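Local coordinates for eukaryotic peptide chain release factor GTP-binding subunit (PDB 1R5B), which is a GTP-binding subunit of a translation release factor, with a P-loop domain followed by two beta domains, at residues I309-D323 / Q334-V346. Residues are numbered along the deposited sequence; the frame is centred on the assembly and turned at random.
Sequences INQTLEVTAIYDEAD and QVRLRVRGDDSDV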
ATOM      1  N   ILE A 309      -6.136  -8.099 -24.088  1.00 32.76           N
ATOM      2  CA  ILE A 309      -6.987  -8.358 -25.250  1.00 32.83           C
ATOM      3  C   ILE A 309      -7.909  -7.191 -25.652  1.00 33.22           C
ATOM      4  O   ILE A 309      -8.539  -7.238 -26.712  1.00 33.37           O
ATOM      5  CB  ILE A 309      -7.813  -9.661 -25.036  1.00 32.66           C
ATOM      6  CG1 ILE A 309      -8.681  -9.584 -23.773  1.00 32.28           C
ATOM      7  CG2 ILE A 309      -6.882 -10.865 -24.963  1.00 32.69           C
ATOM      8  CD1 ILE A 309      -9.747 -10.655 -23.710  1.00 31.86           C
ATOM      9  N   ASN A 310      -7.994  -6.166 -24.811  1.00 33.41           N
ATOM     10  CA  ASN A 310      -8.778  -4.973 -25.108  1.00 33.82           C
ATOM     11  C   ASN A 310     -10.290  -5.245 -25.234  1.00 34.35           C
ATOM     12  O   ASN A 310     -10.974  -4.688 -26.102  1.00 34.06           O
ATOM     13  CB  ASN A 310      -8.223  -4.301 -26.373  1.00 33.87           C
ATOM     14  CG  ASN A 310      -8.480  -2.804 -26.408  1.00 33.88           C
ATOM     15  OD1 ASN A 310      -8.539  -2.148 -25.368  1.00 33.55           O
ATOM     16  ND2 ASN A 310      -8.634  -2.254 -27.622  1.00 34.19           N
ATOM     17  N   GLN A 311     -10.798  -6.086 -24.336  1.00 34.80           N
ATOM     18  CA  GLN A 311     -12.204  -6.458 -24.295  1.00 35.14           C
ATOM     19  C   GLN A 311     -12.904  -5.839 -23.078  1.00 35.18           C
ATOM     20  O   GLN A 311     -12.470  -6.024 -21.937  1.00 35.27           O
ATOM     21  CB  GLN A 311     -12.312  -7.980 -24.232  1.00 35.47           C
ATOM     22  CG  GLN A 311     -13.740  -8.546 -24.176  1.00 36.72           C
ATOM     23  CD  GLN A 311     -14.502  -8.393 -25.478  1.00 37.89           C
ATOM     24  OE1 GLN A 311     -15.713  -8.179 -25.464  1.00 39.49           O
ATOM     25  NE2 GLN A 311     -13.799  -8.502 -26.600  1.00 38.02           N
ATOM     26  N   THR A 312     -13.990  -5.117 -23.331  1.00 35.12           N
ATOM     27  CA  THR A 312     -14.787  -4.501 -22.274  1.00 35.11           C
ATOM     28  C   THR A 312     -15.789  -5.502 -21.692  1.00 34.78           C
ATOM     29  O   THR A 312     -16.310  -6.341 -22.408  1.00 34.93           O
ATOM     30  CB  THR A 312     -15.512  -3.241 -22.819  1.00 35.16           C
ATOM     31  OG1 THR A 312     -14.548  -2.231 -23.166  1.00 35.23           O
ATOM     32  CG2 THR A 312     -16.336  -2.573 -21.738  1.00 35.59           C
ATOM     33  N   LEU A 313     -16.024  -5.408 -20.384  1.00 34.57           N
ATOM     34  CA  LEU A 313     -17.036  -6.203 -19.675  1.00 34.31           C
ATOM     35  C   LEU A 313     -17.712  -5.354 -18.600  1.00 33.95           C
ATOM     36  O   LEU A 313     -17.141  -4.389 -18.115  1.00 33.52           O
ATOM     37  CB  LEU A 313     -16.397  -7.407 -18.988  1.00 34.39           C
ATOM     38  CG  LEU A 313     -15.764  -8.516 -19.831  1.00 34.93           C
ATOM     39  CD1 LEU A 313     -14.957  -9.430 -18.919  1.00 35.29           C
ATOM     40  CD2 LEU A 313     -16.819  -9.323 -20.607  1.00 35.55           C
ATOM     41  N   GLU A 314     -18.923  -5.726 -18.212  1.00 33.85           N
ATOM     42  CA  GLU A 314     -19.612  -5.043 -17.136  1.00 33.97           C
ATOM     43  C   GLU A 314     -19.566  -5.873 -15.854  1.00 33.99           C
ATOM     44  O   GLU A 314     -19.949  -7.033 -15.846  1.00 33.94           O
ATOM     45  CB  GLU A 314     -21.055  -4.759 -17.528  1.00 34.24           C
ATOM     46  CG  GLU A 314     -21.726  -3.716 -16.642  1.00 35.36           C
ATOM     47  CD  GLU A 314     -23.230  -3.646 -16.806  1.00 36.71           C
ATOM     48  OE1 GLU A 314     -23.794  -4.345 -17.685  1.00 38.23           O
ATOM     49  OE2 GLU A 314     -23.855  -2.879 -16.044  1.00 38.47           O
ATOM     50  N   VAL A 315     -19.085  -5.274 -14.771  1.00 33.73           N
ATOM     51  CA  VAL A 315     -19.183  -5.873 -13.445  1.00 33.77           C
ATOM     52  C   VAL A 315     -20.607  -5.697 -12.876  1.00 33.73           C
ATOM     53  O   VAL A 315     -20.995  -4.592 -12.516  1.00 33.72           O
ATOM     54  CB  VAL A 315     -18.157  -5.230 -12.495  1.00 33.67           C
ATOM     55  CG1 VAL A 315     -18.353  -5.709 -11.058  1.00 33.72           C
ATOM     56  CG2 VAL A 315     -16.745  -5.531 -12.983  1.00 33.93           C
ATOM     57  N   THR A 316     -21.377  -6.781 -12.803  1.00 33.67           N
ATOM     58  CA  THR A 316     -22.763  -6.723 -12.309  1.00 33.53           C
ATOM     59  C   THR A 316     -22.910  -7.018 -10.815  1.00 33.72           C
ATOM     60  O   THR A 316     -23.979  -6.786 -10.237  1.00 33.73           O
ATOM     61  CB  THR A 316     -23.679  -7.692 -13.105  1.00 33.39           C
ATOM     62  OG1 THR A 316     -23.223  -9.043 -12.956  1.00 32.68           O
ATOM     63  CG2 THR A 316     -23.594  -7.424 -14.604  1.00 33.28           C
ATOM     64  N   ALA A 317     -21.858  -7.544 -10.196  1.00 33.94           N
ATOM     65  CA  ALA A 317     -21.885  -7.798  -8.760  1.00 34.30           C
ATOM     66  C   ALA A 317     -20.492  -7.990  -8.178  1.00 34.50           C
ATOM     67  O   ALA A 317     -19.602  -8.479  -8.856  1.00 34.62           O
ATOM     68  CB  ALA A 317     -22.759  -9.011  -8.450  1.00 33.96           C
ATOM     69  N   ILE A 318     -20.339  -7.611  -6.912  1.00 35.01           N
ATOM     70  CA  ILE A 318     -19.096  -7.748  -6.166  1.00 35.58           C
ATOM     71  C   ILE A 318     -19.350  -8.532  -4.878  1.00 36.02           C
ATOM     72  O   ILE A 318     -20.358  -8.321  -4.214  1.00 35.87           O
ATOM     73  CB  ILE A 318     -18.539  -6.346  -5.806  1.00 35.81           C
ATOM     74  CG1 ILE A 318     -18.450  -5.460  -7.056  1.00 36.02           C
ATOM     75  CG2 ILE A 318     -17.173  -6.460  -5.130  1.00 35.56           C
ATOM     76  CD1 ILE A 318     -18.110  -4.020  -6.753  1.00 36.44           C
ATOM     77  N   TYR A 319     -18.419  -9.414  -4.526  1.00 36.76           N
ATOM     78  CA  TYR A 319     -18.508 -10.213  -3.300  1.00 37.58           C
ATOM     79  C   TYR A 319     -17.149 -10.259  -2.602  1.00 38.47           C
ATOM     80  O   TYR A 319     -16.110 -10.310  -3.257  1.00 38.38           O
ATOM     81  CB  TYR A 319     -18.950 -11.650  -3.609  1.00 37.33           C
ATOM     82  CG  TYR A 319     -20.289 -11.789  -4.305  1.00 36.84           C
ATOM     83  CD1 TYR A 319     -20.376 -11.836  -5.696  1.00 36.41           C
ATOM     84  CD2 TYR A 319     -21.468 -11.912  -3.572  1.00 36.50           C
ATOM     85  CE1 TYR A 319     -21.610 -11.986  -6.339  1.00 36.04           C
ATOM     86  CE2 TYR A 319     -22.706 -12.060  -4.205  1.00 35.59           C
ATOM     87  CZ  TYR A 319     -22.769 -12.097  -5.585  1.00 35.12           C
ATOM     88  OH  TYR A 319     -23.987 -12.231  -6.202  1.00 33.43           O
ATOM     89  N   ASP A 320     -17.153 -10.252  -1.272  1.00 39.73           N
ATOM     90  CA  ASP A 320     -15.897 -10.334  -0.513  1.00 40.83           C
ATOM     91  C   ASP A 320     -15.561 -11.791  -0.236  1.00 41.72           C
ATOM     92  O   ASP A 320     -16.319 -12.686  -0.622  1.00 42.09           O
ATOM     93  CB  ASP A 320     -15.985  -9.546   0.797  1.00 40.88           C
ATOM     94  CG  ASP A 320     -17.122  -9.996   1.674  1.00 41.36           C
ATOM     95  OD1 ASP A 320     -17.469 -11.195   1.659  1.00 41.38           O
ATOM     96  OD2 ASP A 320     -17.741  -9.206   2.411  1.00 43.38           O
ATOM     97  N   GLU A 321     -14.444 -12.029   0.458  1.00 42.45           N
ATOM     98  CA  GLU A 321     -14.020 -13.400   0.809  1.00 42.74           C
ATOM     99  C   GLU A 321     -15.038 -14.182   1.668  1.00 42.76           C
ATOM    100  O   GLU A 321     -14.900 -15.403   1.836  1.00 42.68           O
ATOM    101  CB  GLU A 321     -12.630 -13.391   1.489  1.00 42.91           C
ATOM    102  CG  GLU A 321     -11.495 -13.946   0.618  1.00 43.36           C
ATOM    103  CD  GLU A 321     -10.143 -13.257   0.827  1.00 43.58           C
ATOM    104  OE1 GLU A 321     -10.040 -12.292   1.622  1.00 43.56           O
ATOM    105  OE2 GLU A 321      -9.168 -13.694   0.181  1.00 43.66           O
ATOM    106  N   ALA A 322     -16.035 -13.482   2.219  1.00 42.68           N
ATOM    107  CA  ALA A 322     -17.183 -14.128   2.876  1.00 42.63           C
ATOM    108  C   ALA A 322     -18.485 -14.086   2.039  1.00 42.62           C
ATOM    109  O   ALA A 322     -19.581 -13.915   2.594  1.00 42.77           O
ATOM    110  CB  ALA A 322     -17.414 -13.516   4.255  1.00 42.57           C
ATOM    111  N   ASP A 323     -18.348 -14.271   0.720  1.00 42.36           N
ATOM    112  CA  ASP A 323     -19.451 -14.258  -0.268  1.00 41.96           C
ATOM    113  C   ASP A 323     -20.717 -13.439   0.059  1.00 41.63           C
ATOM    114  O   ASP A 323     -21.831 -13.914  -0.151  1.00 41.91           O
ATOM    115  CB  ASP A 323     -19.857 -15.703  -0.623  1.00 41.98           C
ATOM    116  CG  ASP A 323     -18.783 -16.443  -1.407  1.00 41.97           C
ATOM    117  OD1 ASP A 323     -18.361 -15.942  -2.479  1.00 42.20           O
ATOM    118  OD2 ASP A 323     -18.315 -17.538  -1.031  1.00 40.84           O
ATOM    119  N   GLN A 334      -9.713  -8.360  -1.582  1.00 32.95           N
ATOM    120  CA  GLN A 334      -9.880  -9.573  -2.365  1.00 33.31           C
ATOM    121  C   GLN A 334     -11.351  -9.692  -2.696  1.00 33.28           C
ATOM    122  O   GLN A 334     -12.186  -9.798  -1.810  1.00 32.88           O
ATOM    123  CB  GLN A 334      -9.396 -10.811  -1.598  1.00 33.71           C
ATOM    124  CG  GLN A 334      -8.397 -11.689  -2.406  1.00 35.17           C
ATOM    125  CD  GLN A 334      -6.948 -11.520  -1.951  1.00 36.67           C
ATOM    126  OE1 GLN A 334      -6.691 -11.063  -0.836  1.00 39.22           O
ATOM    127  NE2 GLN A 334      -6.007 -11.912  -2.798  1.00 36.66           N
ATOM    128  N   VAL A 335     -11.661  -9.664  -3.985  1.00 33.85           N
ATOM    129  CA  VAL A 335     -13.040  -9.643  -4.445  1.00 34.23           C
ATOM    130  C   VAL A 335     -13.344 -10.757  -5.426  1.00 34.43           C
ATOM    131  O   VAL A 335     -12.447 -11.362  -6.000  1.00 34.16           O
ATOM    132  CB  VAL A 335     -13.382  -8.294  -5.108  1.00 34.30           C
ATOM    133  CG1 VAL A 335     -13.329  -7.176  -4.068  1.00 34.28           C
ATOM    134  CG2 VAL A 335     -12.445  -7.998  -6.289  1.00 34.62           C
ATOM    135  N   ARG A 336     -14.637 -11.009  -5.592  1.00 34.84           N
ATOM    136  CA  ARG A 336     -15.166 -11.941  -6.580  1.00 34.92           C
ATOM    137  C   ARG A 336     -16.234 -11.190  -7.368  1.00 34.78           C
ATOM    138  O   ARG A 336     -17.229 -10.730  -6.798  1.00 34.46           O
ATOM    139  CB  ARG A 336     -15.761 -13.167  -5.897  1.00 34.87           C
ATOM    140  CG  ARG A 336     -14.719 -14.026  -5.207  1.00 35.77           C
ATOM    141  CD  ARG A 336     -15.063 -14.390  -3.768  1.00 37.02           C
ATOM    142  NE  ARG A 336     -13.939 -15.031  -3.078  1.00 37.52           N
ATOM    143  CZ  ARG A 336     -14.024 -16.133  -2.325  1.00 38.46           C
ATOM    144  NH1 ARG A 336     -15.185 -16.750  -2.132  1.00 38.58           N
ATOM    145  NH2 ARG A 336     -12.932 -16.624  -1.746  1.00 38.48           N
ATOM    146  N   LEU A 337     -16.002 -11.055  -8.669  1.00 34.57           N
ATOM    147  CA  LEU A 337     -16.792 -10.189  -9.516  1.00 34.58           C
ATOM    148  C   LEU A 337     -17.571 -10.993 -10.539  1.00 35.00           C
ATOM    149  O   LEU A 337     -16.974 -11.663 -11.378  1.00 35.09           O
ATOM    150  CB  LEU A 337     -15.861  -9.244 -10.260  1.00 34.66           C
ATOM    151  CG  LEU A 337     -14.826  -8.463  -9.441  1.00 34.65           C
ATOM    152  CD1 LEU A 337     -14.087  -7.530 -10.362  1.00 34.15           C
ATOM    153  CD2 LEU A 337     -15.477  -7.680  -8.303  1.00 35.43           C
ATOM    154  N   ARG A 338     -18.896 -10.948 -10.483  1.00 35.04           N
ATOM    155  CA  ARG A 338     -19.671 -11.433 -11.614  1.00 35.47           C
ATOM    156  C   ARG A 338     -19.556 -10.416 -12.741  1.00 35.57           C
ATOM    157  O   ARG A 338     -19.633  -9.213 -12.505  1.00 35.58           O
ATOM    158  CB  ARG A 338     -21.141 -11.669 -11.265  1.00 35.51           C
ATOM    159  CG  ARG A 338     -21.927 -12.253 -12.441  1.00 36.01           C
ATOM    160  CD  ARG A 338     -23.324 -12.743 -12.113  1.00 35.97           C
ATOM    161  NE  ARG A 338     -23.302 -13.867 -11.179  1.00 36.46           N
ATOM    162  CZ  ARG A 338     -23.436 -13.773  -9.861  1.00 36.39           C
ATOM    163  NH1 ARG A 338     -23.596 -12.600  -9.269  1.00 36.52           N
ATOM    164  NH2 ARG A 338     -23.409 -14.874  -9.123  1.00 37.54           N
ATOM    165  N   VAL A 339     -19.369 -10.909 -13.959  1.00 35.82           N
ATOM    166  CA  VAL A 339     -19.216 -10.050 -15.130  1.00 36.03           C
ATOM    167  C   VAL A 339     -20.137 -10.477 -16.263  1.00 36.08           C
ATOM    168  O   VAL A 339     -20.563 -11.617 -16.328  1.00 36.15           O
ATOM    169  CB  VAL A 339     -17.750 -10.004 -15.637  1.00 36.00           C
ATOM    170  CG1 VAL A 339     -16.840  -9.468 -14.553  1.00 35.96           C
ATOM    171  CG2 VAL A 339     -17.269 -11.373 -16.105  1.00 35.84           C
ATOM    172  N   ARG A 340     -20.414  -9.539 -17.157  1.00 36.52           N
ATOM    173  CA  ARG A 340     -21.373  -9.714 -18.237  1.00 36.82           C
ATOM    174  C   ARG A 340     -20.743  -9.267 -19.551  1.00 36.96           C
ATOM    175  O   ARG A 340     -20.034  -8.251 -19.589  1.00 36.79           O
ATOM    176  CB  ARG A 340     -22.622  -8.877 -17.948  1.00 37.09           C
ATOM    177  CG  ARG A 340     -23.692  -8.927 -19.019  1.00 37.45           C
ATOM    178  CD  ARG A 340     -24.777  -7.891 -18.830  1.00 38.97           C
ATOM    179  NE  ARG A 340     -25.943  -8.436 -18.132  1.00 40.07           N
ATOM    180  CZ  ARG A 340     -27.163  -8.574 -18.652  1.00 41.26           C
ATOM    181  NH1 ARG A 340     -27.435  -8.217 -19.908  1.00 42.06           N
ATOM    182  NH2 ARG A 340     -28.134  -9.084 -17.902  1.00 41.91           N
ATOM    183  N   GLY A 341     -21.024 -10.027 -20.620  1.00 37.15           N
ATOM    184  CA  GLY A 341     -20.494  -9.760 -21.959  1.00 37.44           C
ATOM    185  C   GLY A 341     -19.693 -10.927 -22.527  1.00 37.65           C
ATOM    186  O   GLY A 341     -19.766 -12.076 -22.028  1.00 37.73           O
ATOM    187  N   ASP A 342     -18.897 -10.612 -23.566  1.00 37.78           N
ATOM    188  CA  ASP A 342     -18.050 -11.602 -24.242  1.00 37.73           C
ATOM    189  C   ASP A 342     -16.743 -11.913 -23.488  1.00 37.81           C
ATOM    190  O   ASP A 342     -15.716 -11.251 -23.700  1.00 37.88           O
ATOM    191  CB  ASP A 342     -17.716 -11.119 -25.649  1.00 37.79           C
ATOM    192  CG  ASP A 342     -17.297 -12.245 -26.557  1.00 37.74           C
ATOM    193  OD1 ASP A 342     -17.459 -12.088 -27.782  1.00 38.71           O
ATOM    194  OD2 ASP A 342     -16.815 -13.322 -26.139  1.00 36.74           O
ATOM    195  N   ASP A 343     -16.777 -12.943 -22.643  1.00 37.74           N
ATOM    196  CA  ASP A 343     -15.626 -13.281 -21.802  1.00 37.83           C
ATOM    197  C   ASP A 343     -14.937 -14.585 -22.210  1.00 38.02           C
ATOM    198  O   ASP A 343     -14.215 -15.194 -21.418  1.00 37.97           O
ATOM    199  CB  ASP A 343     -16.031 -13.319 -20.318  1.00 37.84           C
ATOM    200  CG  ASP A 343     -17.156 -14.291 -20.028  1.00 37.60           C
ATOM    201  OD1 ASP A 343     -17.109 -15.446 -20.506  1.00 37.31           O
ATOM    202  OD2 ASP A 343     -18.127 -13.978 -19.307  1.00 37.79           O
ATOM    203  N   SER A 344     -15.144 -15.002 -23.456  1.00 38.20           N
ATOM    204  CA  SER A 344     -14.656 -16.299 -23.915  1.00 38.15           C
ATOM    205  C   SER A 344     -13.128 -16.380 -24.027  1.00 38.16           C
ATOM    206  O   SER A 344     -12.580 -17.482 -24.025  1.00 38.12           O
ATOM    207  CB  SER A 344     -15.319 -16.692 -25.244  1.00 38.27           C
ATOM    208  OG  SER A 344     -15.030 -15.760 -26.270  1.00 38.27           O
ATOM    209  N   ASP A 345     -12.446 -15.235 -24.120  1.00 38.09           N
ATOM    210  CA  ASP A 345     -10.975 -15.208 -24.182  1.00 38.23           C
ATOM    211  C   ASP A 345     -10.307 -14.827 -22.858  1.00 38.29           C
ATOM    212  O   ASP A 345      -9.084 -14.893 -22.744  1.00 38.55           O
ATOM    213  CB  ASP A 345     -10.490 -14.242 -25.265  1.00 38.21           C
ATOM    214  CG  ASP A 345     -10.770 -14.741 -26.655  1.00 38.23           C
ATOM    215  OD1 ASP A 345     -10.664 -15.965 -26.902  1.00 38.86           O
ATOM    216  OD2 ASP A 345     -11.102 -13.971 -27.573  1.00 38.42           O
ATOM    217  N   VAL A 346     -11.106 -14.433 -21.872  1.00 38.11           N
ATOM    218  CA  VAL A 346     -10.593 -14.052 -20.565  1.00 38.12           C
ATOM    219  C   VAL A 346      -9.969 -15.245 -19.862  1.00 38.22           C
ATOM    220  O   VAL A 346     -10.628 -16.264 -19.665  1.00 38.66           O
ATOM    221  CB  VAL A 346     -11.715 -13.515 -19.662  1.00 38.16           C
ATOM    222  CG1 VAL A 346     -11.167 -13.144 -18.280  1.00 38.68           C
ATOM    223  CG2 VAL A 346     -12.396 -12.316 -20.309  1.00 38.37           C
TER
HETATM  224  O   HOH W   1     -25.111 -10.319 -10.643  1.00 76.67           O
HETATM  225  O   HOH W   2      -9.922 -15.086  -2.412  1.00 82.73           O
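Arg338 NH1 is gripped by Tyr319 OH, 3.1 Å away in a nearly straight bond (174°), and by a water that also bonds Thr316 OG1. Tyr319 and Arg338 lie on antiparallel strands 311-319 and 334-340 of a curled sheet, consistent with the beta barrel that follows the G domain in translation factors of the EF-Tu family. Arginine's length lets its end cross to the neighbouring strand, where an in-plane N-H meets the phenol oxygen at the ring's edge. The bend at chi3 (-64°) turns the guanidinium toward Tyr319, while NE makes a weak bond to Leu285 O. A beta bulge between Val315 and Ala317 shifts the register by one: Thr316 N donates to Arg338 O, and Arg338 N gives a weak bond to Ala317 O. Beyond it, Arg336 N reaches Tyr319 O at 2.8 Å. Val315, Ile318, Leu337 and Val339 make the opposite face apolar, as suits a barrel interior; Ile318 CG2 meets Leu337 CD2 at 3.8 Å. Leu313 CD1 touches both Val339 CG2 and Val346 CG2, each at 4.1 Å. At the turn 320-323, Glu321 CA lies over one guanidinium face of Arg336, whose NH1 forms a salt bridge with Asp323 OD1, 3.3 Å away, approaching from above the carboxylate plane.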